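Long-range contact in uncharacterized protein (Cytophaga hutchinsonii ATCC 33406, PDB 3FF4), which is of unknown function but carries a Rossmann-like CoA-binding domain, and so probably binds coenzyme A or a related nucleotide cofactor: residues E52-L64 and E74-V86. Numbering follows the deposited sequence.
Sequences ERPVIEGVDTVTL and EYNYILSLKPKRV
Thr61 OG1 is gripped by two nitrogens of Arg85: NE at 3.0 Å and NH2 at 2.9 Å both reach this one oxygen side-on, close to the guanidinium plane. The hydroxyl donates its own hydrogen bond to Asp60 OD2, on that oxygen's anti lone pair, which fixes its rotation. Asp60 OD2 lies 4.2 Å from Arg85 NH2 and well out of the guanidinium plane, so the two side chains meet as charges only; NH1 of the arginine goes to the C-terminal carboxylate of Phe122. Beneath these side chains the backbones run parallel: Asp60 O takes the amide of Arg85, and Val62 N donates to Arg85 O at 2.9 Å. Strands 61-64 and 85-88 are neighbours in the five-stranded parallel sheet of a Rossmann-like fold, and helix 75-81 lies on the crossover between them. It packs on the sheet face carrying Val62 and Val86, where Leu81 CD1 comes within 3.8 Å of Val62 CG2 and Leu64 touches Ile78. In the first turn of the helix, Tyr77 CG swings anti to the backbone N (chi1 179°), sending the ring out under the 53-55 loop, where Tyr77 OH donates to Pro54 O at 2.7 Å. Arg53 CB sits over one face of that ring, 3.8 Å from its centroid in a CH-pi contact, and Leu81 CG lies against the opposite face toward the rim. Bent at chi2 (-66°), the arginine turns NE and NH2 onto the syn sides of Glu74 OE1 and OE2, one nitrogen to each oxygen, while NH1 bonds back to Glu52 O. A methionine in place of Arg53 would probably leave the Glu74 carboxylate without its charged mate and free to turn.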
loop_
_atom_site.group_PDB
_atom_site.type_symbol
_atom_site.label_atom_id
_atom_site.label_comp_id
_atom_site.label_asym_id
_atom_site.label_seq_id
_atom_site.Cartn_x
_atom_site.Cartn_y
_atom_site.Cartn_z
ATOM N N GLU A 52 9.196 -3.999 -11.091
ATOM C CA GLU A 52 10.319 -3.132 -10.723
ATOM C C GLU A 52 9.842 -2.156 -9.654
ATOM O O GLU A 52 8.740 -2.300 -9.114
ATOM C CB GLU A 52 10.901 -2.366 -11.915
ATOM C CG GLU A 52 11.435 -3.241 -13.024
ATOM C CD GLU A 52 10.320 -3.979 -13.768
ATOM O OE1 GLU A 52 9.248 -3.366 -14.005
ATOM O OE2 GLU A 52 10.518 -5.174 -14.101
ATOM N N ARG A 53 10.686 -1.180 -9.338
ATOM C CA ARG A 53 10.337 -0.164 -8.368
ATOM C C ARG A 53 10.422 1.268 -8.964
ATOM O O ARG A 53 11.285 2.063 -8.573
ATOM C CB ARG A 53 11.179 -0.343 -7.098
ATOM C CG ARG A 53 10.978 -1.697 -6.411
ATOM C CD ARG A 53 9.538 -1.866 -5.837
ATOM N NE ARG A 53 9.323 -3.140 -5.119
ATOM C CZ ARG A 53 8.918 -4.300 -5.671
ATOM N NH1 ARG A 53 8.675 -4.403 -6.985
ATOM N NH2 ARG A 53 8.761 -5.383 -4.907
ATOM N N PRO A 54 9.510 1.613 -9.904
ATOM C CA PRO A 54 9.603 2.981 -10.442
ATOM C C PRO A 54 9.148 4.001 -9.384
ATOM O O PRO A 54 8.184 3.742 -8.648
ATOM C CB PRO A 54 8.614 2.949 -11.610
ATOM C CG PRO A 54 7.530 1.969 -11.112
ATOM C CD PRO A 54 8.363 0.876 -10.476
ATOM N N VAL A 55 9.841 5.141 -9.293
ATOM C CA VAL A 55 9.427 6.185 -8.344
ATOM C C VAL A 55 8.242 6.970 -8.934
ATOM O O VAL A 55 8.412 7.866 -9.759
ATOM C CB VAL A 55 10.593 7.111 -7.907
ATOM C CG1 VAL A 55 10.112 8.126 -6.863
ATOM C CG2 VAL A 55 11.746 6.277 -7.345
ATOM N N ILE A 56 7.042 6.603 -8.520
ATOM C CA ILE A 56 5.831 7.179 -9.063
ATOM C C ILE A 56 5.496 8.444 -8.281
ATOM O O ILE A 56 5.527 8.454 -7.039
ATOM C CB ILE A 56 4.666 6.125 -9.052
ATOM C CG1 ILE A 56 4.979 5.008 -10.076
ATOM C CG2 ILE A 56 3.309 6.792 -9.347
ATOM C CD1 ILE A 56 4.223 3.700 -9.846
ATOM N N GLU A 57 5.192 9.517 -9.000
ATOM C CA GLU A 57 4.875 10.779 -8.353
ATOM C C GLU A 57 3.411 10.873 -7.906
ATOM O O GLU A 57 2.528 10.206 -8.454
ATOM C CB GLU A 57 5.302 11.961 -9.229
ATOM C CG GLU A 57 6.805 12.167 -9.233
ATOM C CD GLU A 57 7.231 13.246 -10.188
ATOM O OE1 GLU A 57 6.754 13.236 -11.343
ATOM O OE2 GLU A 57 8.037 14.112 -9.795
ATOM N N GLY A 58 3.185 11.673 -6.872
ATOM C CA GLY A 58 1.851 11.911 -6.338
ATOM C C GLY A 58 1.160 10.789 -5.574
ATOM O O GLY A 58 -0.058 10.825 -5.427
ATOM N N VAL A 59 1.894 9.791 -5.086
ATOM C CA VAL A 59 1.254 8.760 -4.228
ATOM C C VAL A 59 0.806 9.374 -2.887
ATOM O O VAL A 59 1.606 9.969 -2.164
ATOM C CB VAL A 59 2.161 7.521 -4.018
ATOM C CG1 VAL A 59 1.498 6.483 -3.025
ATOM C CG2 VAL A 59 2.447 6.834 -5.377
ATOM N N ASP A 60 -0.466 9.249 -2.556
ATOM C CA ASP A 60 -0.963 9.718 -1.264
ATOM C C ASP A 60 -0.661 8.690 -0.165
ATOM O O ASP A 60 -0.122 9.025 0.907
ATOM C CB ASP A 60 -2.472 9.989 -1.358
ATOM C CG ASP A 60 -3.086 10.434 -0.031
ATOM O OD1 ASP A 60 -3.445 11.631 0.105
ATOM O OD2 ASP A 60 -3.253 9.583 0.872
ATOM N N THR A 61 -1.031 7.447 -0.435
ATOM C CA THR A 61 -0.975 6.374 0.533
ATOM C C THR A 61 -0.243 5.174 -0.055
ATOM O O THR A 61 -0.539 4.743 -1.172
ATOM C CB THR A 61 -2.424 5.938 0.951
ATOM O OG1 THR A 61 -3.077 7.013 1.629
ATOM C CG2 THR A 61 -2.379 4.711 1.862
ATOM N N VAL A 62 0.713 4.630 0.691
ATOM C CA VAL A 62 1.218 3.294 0.400
ATOM C C VAL A 62 0.459 2.355 1.364
ATOM O O VAL A 62 0.454 2.565 2.576
ATOM C CB VAL A 62 2.734 3.194 0.568
ATOM C CG1 VAL A 62 3.219 1.715 0.429
ATOM C CG2 VAL A 62 3.459 4.132 -0.460
ATOM N N THR A 63 -0.218 1.357 0.814
ATOM C CA THR A 63 -0.850 0.329 1.660
ATOM C C THR A 63 -0.081 -0.998 1.554
ATOM O O THR A 63 0.122 -1.571 0.464
ATOM C CB THR A 63 -2.402 0.190 1.424
ATOM O OG1 THR A 63 -2.996 -0.672 2.422
ATOM C CG2 THR A 63 -2.728 -0.321 -0.026
ATOM N N LEU A 64 0.386 -1.446 2.708
ATOM C CA LEU A 64 1.354 -2.524 2.817
ATOM C C LEU A 64 0.726 -3.899 2.997
ATOM O O LEU A 64 -0.060 -4.113 3.941
ATOM C CB LEU A 64 2.243 -2.294 4.029
ATOM C CG LEU A 64 3.345 -1.249 3.936
ATOM C CD1 LEU A 64 4.008 -1.224 5.305
ATOM C CD2 LEU A 64 4.349 -1.663 2.867
ATOM N N GLU A 74 12.502 -2.660 1.112
ATOM C CA GLU A 74 11.612 -1.630 0.534
ATOM C C GLU A 74 11.616 -0.264 1.247
ATOM O O GLU A 74 10.961 0.676 0.780
ATOM C CB GLU A 74 10.156 -2.136 0.490
ATOM C CG GLU A 74 9.944 -3.495 -0.181
ATOM C CD GLU A 74 10.095 -3.456 -1.721
ATOM O OE1 GLU A 74 10.089 -2.374 -2.352
ATOM O OE2 GLU A 74 10.224 -4.532 -2.314
ATOM N N TYR A 75 12.307 -0.161 2.385
ATOM C CA TYR A 75 12.329 1.077 3.194
ATOM C C TYR A 75 12.666 2.316 2.342
ATOM O O TYR A 75 11.932 3.304 2.324
ATOM C CB TYR A 75 13.388 0.964 4.307
ATOM C CG TYR A 75 13.023 0.167 5.550
ATOM C CD1 TYR A 75 11.903 -0.657 5.592
ATOM C CD2 TYR A 75 13.850 0.211 6.685
ATOM C CE1 TYR A 75 11.596 -1.395 6.734
ATOM C CE2 TYR A 75 13.544 -0.521 7.826
ATOM C CZ TYR A 75 12.411 -1.312 7.845
ATOM O OH TYR A 75 12.106 -2.043 8.964
ATOM N N ASN A 76 13.787 2.259 1.641
ATOM C CA ASN A 76 14.231 3.411 0.862
ATOM C C ASN A 76 13.293 3.722 -0.295
ATOM O O ASN A 76 13.118 4.883 -0.636
ATOM C CB ASN A 76 15.668 3.218 0.371
ATOM C CG ASN A 76 16.668 3.332 1.494
ATOM O OD1 ASN A 76 16.381 3.923 2.550
ATOM N ND2 ASN A 76 17.855 2.753 1.292
ATOM N N TYR A 77 12.672 2.689 -0.869
ATOM C CA TYR A 77 11.686 2.893 -1.931
ATOM C C TYR A 77 10.447 3.623 -1.397
ATOM O O TYR A 77 9.981 4.611 -1.986
ATOM C CB TYR A 77 11.311 1.571 -2.615
ATOM C CG TYR A 77 10.265 1.718 -3.716
ATOM C CD1 TYR A 77 10.511 2.529 -4.846
ATOM C CD2 TYR A 77 9.019 1.090 -3.608
ATOM C CE1 TYR A 77 9.537 2.694 -5.838
ATOM C CE2 TYR A 77 8.034 1.228 -4.622
ATOM C CZ TYR A 77 8.306 2.033 -5.705
ATOM O OH TYR A 77 7.363 2.174 -6.668
ATOM N N ILE A 78 9.952 3.162 -0.261
ATOM C CA ILE A 78 8.801 3.801 0.369
ATOM C C ILE A 78 9.123 5.294 0.638
ATOM O O ILE A 78 8.345 6.177 0.247
ATOM C CB ILE A 78 8.336 3.041 1.648
ATOM C CG1 ILE A 78 7.804 1.635 1.270
ATOM C CG2 ILE A 78 7.282 3.850 2.389
ATOM C CD1 ILE A 78 7.843 0.615 2.398
ATOM N N LEU A 79 10.279 5.547 1.262
ATOM C CA LEU A 79 10.766 6.917 1.485
ATOM C C LEU A 79 10.849 7.729 0.185
ATOM O O LEU A 79 10.330 8.845 0.129
ATOM C CB LEU A 79 12.118 6.907 2.222
ATOM C CG LEU A 79 12.145 6.432 3.683
ATOM C CD1 LEU A 79 13.580 6.462 4.218
ATOM C CD2 LEU A 79 11.239 7.273 4.595
ATOM N N SER A 80 11.469 7.179 -0.862
ATOM C CA SER A 80 11.558 7.904 -2.143
ATOM C C SER A 80 10.178 8.255 -2.744
ATOM O O SER A 80 10.078 9.196 -3.523
ATOM C CB SER A 80 12.395 7.150 -3.183
ATOM O OG SER A 80 11.632 6.098 -3.770
ATOM N N LEU A 81 9.130 7.505 -2.397
ATOM C CA LEU A 81 7.805 7.864 -2.878
ATOM C C LEU A 81 7.237 9.099 -2.163
ATOM O O LEU A 81 6.276 9.720 -2.650
ATOM C CB LEU A 81 6.831 6.698 -2.753
ATOM C CG LEU A 81 7.103 5.462 -3.618
ATOM C CD1 LEU A 81 6.176 4.294 -3.177
ATOM C CD2 LEU A 81 6.887 5.837 -5.082
ATOM N N LYS A 82 7.812 9.431 -1.009
ATOM C CA LYS A 82 7.320 10.536 -0.166
ATOM C C LYS A 82 5.783 10.544 -0.044
ATOM O O LYS A 82 5.145 11.562 -0.298
ATOM C CB LYS A 82 7.830 11.894 -0.694
ATOM C CG LYS A 82 9.353 12.053 -0.630
ATOM C CD LYS A 82 9.786 13.484 -1.027
ATOM C CE LYS A 82 10.105 14.348 0.238
ATOM N NZ LYS A 82 10.004 15.844 0.018
ATOM N N PRO A 83 5.170 9.409 0.346
ATOM C CA PRO A 83 3.710 9.424 0.448
ATOM C C PRO A 83 3.284 10.262 1.644
ATOM O O PRO A 83 4.096 10.479 2.528
ATOM C CB PRO A 83 3.372 7.961 0.738
ATOM C CG PRO A 83 4.558 7.421 1.442
ATOM C CD PRO A 83 5.747 8.124 0.788
ATOM N N LYS A 84 2.030 10.699 1.697
ATOM C CA LYS A 84 1.492 11.317 2.918
ATOM C C LYS A 84 1.324 10.297 4.051
ATOM O O LYS A 84 1.488 10.619 5.217
ATOM C CB LYS A 84 0.140 11.958 2.632
ATOM C CG LYS A 84 0.195 13.037 1.554
ATOM C CD LYS A 84 -1.123 13.775 1.481
ATOM C CE LYS A 84 -1.197 14.818 2.596
ATOM N NZ LYS A 84 -2.445 15.616 2.517
ATOM N N ARG A 85 1.036 9.049 3.700
ATOM C CA ARG A 85 0.637 8.070 4.695
ATOM C C ARG A 85 1.048 6.676 4.253
ATOM O O ARG A 85 1.007 6.357 3.055
ATOM C CB ARG A 85 -0.890 8.114 4.884
ATOM C CG ARG A 85 -1.481 6.979 5.750
ATOM C CD ARG A 85 -2.990 7.119 5.891
ATOM N NE ARG A 85 -3.659 6.975 4.595
ATOM C CZ ARG A 85 -4.978 7.053 4.411
ATOM N NH1 ARG A 85 -5.803 7.293 5.457
ATOM N NH2 ARG A 85 -5.476 6.904 3.181
ATOM N N VAL A 86 1.421 5.836 5.219
ATOM C CA VAL A 86 1.660 4.436 4.949
ATOM C C VAL A 86 0.752 3.624 5.889
ATOM O O VAL A 86 0.762 3.851 7.107
ATOM C CB VAL A 86 3.140 4.038 5.133
ATOM C CG1 VAL A 86 3.333 2.535 4.956
ATOM C CG2 VAL A 86 4.067 4.771 4.130
HETATM O O HOH W 1 4.655 9.583 -4.884
HETATM O O HOH W 2 3.731 11.900 -2.619
HETATM O O HOH W 3 -4.530 13.220 2.067
#